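Local coordinates for transcriptional regulator (Streptococcus dysgalactiae, PDB 4YV9), which probably acts as a pheromone-responsive transcriptional regulator of quorum sensing, binding DNA through a helix-turn-helix domain and SHP pheromone through a helical repeat domain, at residues Y206-I211 and Y229-Y234. Sequence-based numbering, arbitrary orientation.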
# COMPACT_ATOMS: atom_id res chain seq x y z
N TYR B 206 -11.63 -21.37 -10.60
CA TYR B 206 -10.42 -21.26 -9.77
C TYR B 206 -10.08 -19.80 -9.43
O TYR B 206 -9.84 -19.48 -8.27
CB TYR B 206 -9.22 -21.92 -10.47
CG TYR B 206 -7.88 -21.69 -9.79
CD1 TYR B 206 -7.13 -20.54 -10.05
CD2 TYR B 206 -7.36 -22.61 -8.88
CE1 TYR B 206 -5.91 -20.32 -9.43
CE2 TYR B 206 -6.14 -22.40 -8.25
CZ TYR B 206 -5.42 -21.25 -8.53
OH TYR B 206 -4.20 -21.01 -7.92
N LEU B 207 -10.06 -18.93 -10.44
CA LEU B 207 -9.61 -17.55 -10.25
C LEU B 207 -10.56 -16.74 -9.38
O LEU B 207 -10.14 -15.90 -8.59
CB LEU B 207 -9.44 -16.86 -11.61
CG LEU B 207 -8.19 -17.28 -12.36
CD1 LEU B 207 -8.24 -16.83 -13.82
CD2 LEU B 207 -6.96 -16.74 -11.66
N ILE B 208 -11.85 -16.99 -9.55
CA ILE B 208 -12.89 -16.35 -8.76
C ILE B 208 -12.72 -16.67 -7.28
O ILE B 208 -12.77 -15.79 -6.42
CB ILE B 208 -14.28 -16.81 -9.26
CG1 ILE B 208 -14.62 -16.09 -10.57
CG2 ILE B 208 -15.35 -16.56 -8.20
CD1 ILE B 208 -15.66 -16.84 -11.41
N GLU B 209 -12.49 -17.95 -6.98
CA GLU B 209 -12.23 -18.37 -5.60
C GLU B 209 -10.97 -17.69 -5.03
O GLU B 209 -11.00 -17.19 -3.91
CB GLU B 209 -12.11 -19.89 -5.54
CG GLU B 209 -11.83 -20.45 -4.16
CD GLU B 209 -10.34 -20.56 -3.87
OE1 GLU B 209 -9.54 -20.48 -4.83
OE2 GLU B 209 -9.98 -20.72 -2.69
N LYS B 210 -9.88 -17.67 -5.79
CA LYS B 210 -8.65 -16.99 -5.37
C LYS B 210 -8.87 -15.49 -5.15
O LYS B 210 -8.42 -14.94 -4.16
CB LYS B 210 -7.53 -17.18 -6.39
CG LYS B 210 -7.16 -18.63 -6.68
CD LYS B 210 -6.69 -19.36 -5.43
CE LYS B 210 -5.41 -18.80 -4.86
NZ LYS B 210 -5.00 -19.60 -3.65
N ILE B 211 -9.55 -14.84 -6.09
CA ILE B 211 -9.78 -13.40 -5.98
C ILE B 211 -10.63 -13.09 -4.75
O ILE B 211 -10.35 -12.14 -4.03
CB ILE B 211 -10.43 -12.83 -7.25
CG1 ILE B 211 -9.42 -12.82 -8.41
CG2 ILE B 211 -10.93 -11.41 -7.01
CD1 ILE B 211 -10.07 -12.77 -9.82
N TYR B 229 -17.99 -6.54 -11.78
CA TYR B 229 -18.35 -6.51 -13.19
C TYR B 229 -17.98 -7.82 -13.87
O TYR B 229 -18.78 -8.42 -14.55
CB TYR B 229 -17.67 -5.34 -13.91
CG TYR B 229 -18.12 -5.21 -15.34
CD1 TYR B 229 -17.52 -5.97 -16.35
CD2 TYR B 229 -19.14 -4.34 -15.70
CE1 TYR B 229 -17.92 -5.86 -17.66
CE2 TYR B 229 -19.54 -4.22 -17.01
CZ TYR B 229 -18.93 -4.99 -17.99
OH TYR B 229 -19.34 -4.89 -19.29
N VAL B 230 -16.74 -8.26 -13.64
CA VAL B 230 -16.15 -9.37 -14.36
C VAL B 230 -16.81 -10.69 -13.98
O VAL B 230 -17.09 -11.54 -14.83
CB VAL B 230 -14.63 -9.43 -14.08
CG1 VAL B 230 -14.03 -10.74 -14.59
CG2 VAL B 230 -13.93 -8.22 -14.70
N HIS B 231 -17.05 -10.84 -12.68
CA HIS B 231 -17.75 -12.01 -12.17
C HIS B 231 -19.19 -12.04 -12.70
O HIS B 231 -19.71 -13.09 -13.05
CB HIS B 231 -17.71 -12.02 -10.64
CG HIS B 231 -18.23 -13.28 -10.03
ND1 HIS B 231 -18.68 -13.34 -8.73
CD2 HIS B 231 -18.35 -14.53 -10.53
CE1 HIS B 231 -19.08 -14.57 -8.46
NE2 HIS B 231 -18.89 -15.31 -9.53
N GLY B 232 -19.82 -10.87 -12.76
CA GLY B 232 -21.16 -10.77 -13.33
C GLY B 232 -21.12 -11.24 -14.78
O GLY B 232 -22.02 -11.93 -15.25
N TYR B 233 -20.04 -10.87 -15.46
CA TYR B 233 -19.82 -11.25 -16.85
C TYR B 233 -19.67 -12.77 -16.97
O TYR B 233 -20.23 -13.40 -17.89
CB TYR B 233 -18.59 -10.52 -17.40
CG TYR B 233 -18.14 -10.90 -18.80
CD1 TYR B 233 -19.05 -10.98 -19.85
CD2 TYR B 233 -16.80 -11.12 -19.07
CE1 TYR B 233 -18.63 -11.31 -21.13
CE2 TYR B 233 -16.37 -11.44 -20.35
CZ TYR B 233 -17.28 -11.53 -21.37
OH TYR B 233 -16.85 -11.86 -22.63
N TYR B 234 -18.94 -13.36 -16.04
CA TYR B 234 -18.83 -14.81 -15.94
C TYR B 234 -20.20 -15.45 -15.69
O TYR B 234 -20.52 -16.47 -16.29
CB TYR B 234 -17.86 -15.19 -14.82
CG TYR B 234 -17.94 -16.63 -14.36
CD1 TYR B 234 -17.29 -17.64 -15.05
CD2 TYR B 234 -18.66 -16.97 -13.22
CE1 TYR B 234 -17.34 -18.94 -14.63
CE2 TYR B 234 -18.72 -18.28 -12.79
CZ TYR B 234 -18.06 -19.26 -13.49
OH TYR B 234 -18.11 -20.57 -13.07
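Ile208 overlaps the rings of His231 and Tyr234, joining helix 201-215 to helix 221-236, the next helix in the Rgg C-terminal repeat domain, whose family belongs to the TPR clan. The array is all-helical, and 17 residues separate the two segments. The two helices' backbones come nearest at Ile208 and His231, whose CA atoms are 7.4 Å apart. The contact is small, burying 134 Å² in total. Of residues 206-211 Ile208 alone is buried against 229-234, so a single aliphatic side chain spans the gap. CG2 meets the imidazole alone, lying over a face of His231 toward its rim, 4.2 Å from the ring centroid and 21° off the normal, which meets the geometry of a CH-pi contact. With chi1 at -76°, CG1 is anti to the carbonyl carbon, and the extended chi2 carries the CG1-CD1 branch beside the imidazole to the phenol. In this second CH-pi contact CD1 sits over a face of the Tyr234 ring, 3.6 Å from its centroid and 16° off the normal. No hydrogen bond crosses the interface. His231 also meets the ring of Phe227, while Tyr234 touches Ile196 of helix 179-197. The two aromatic residues are themselves in contact, Tyr234 CD2 lying in plane at the edge of the imidazole. Ile208 CD1 approaches both, reaching His231 CD2 at 3.7 Å and Tyr234 CD2 at 3.5 Å.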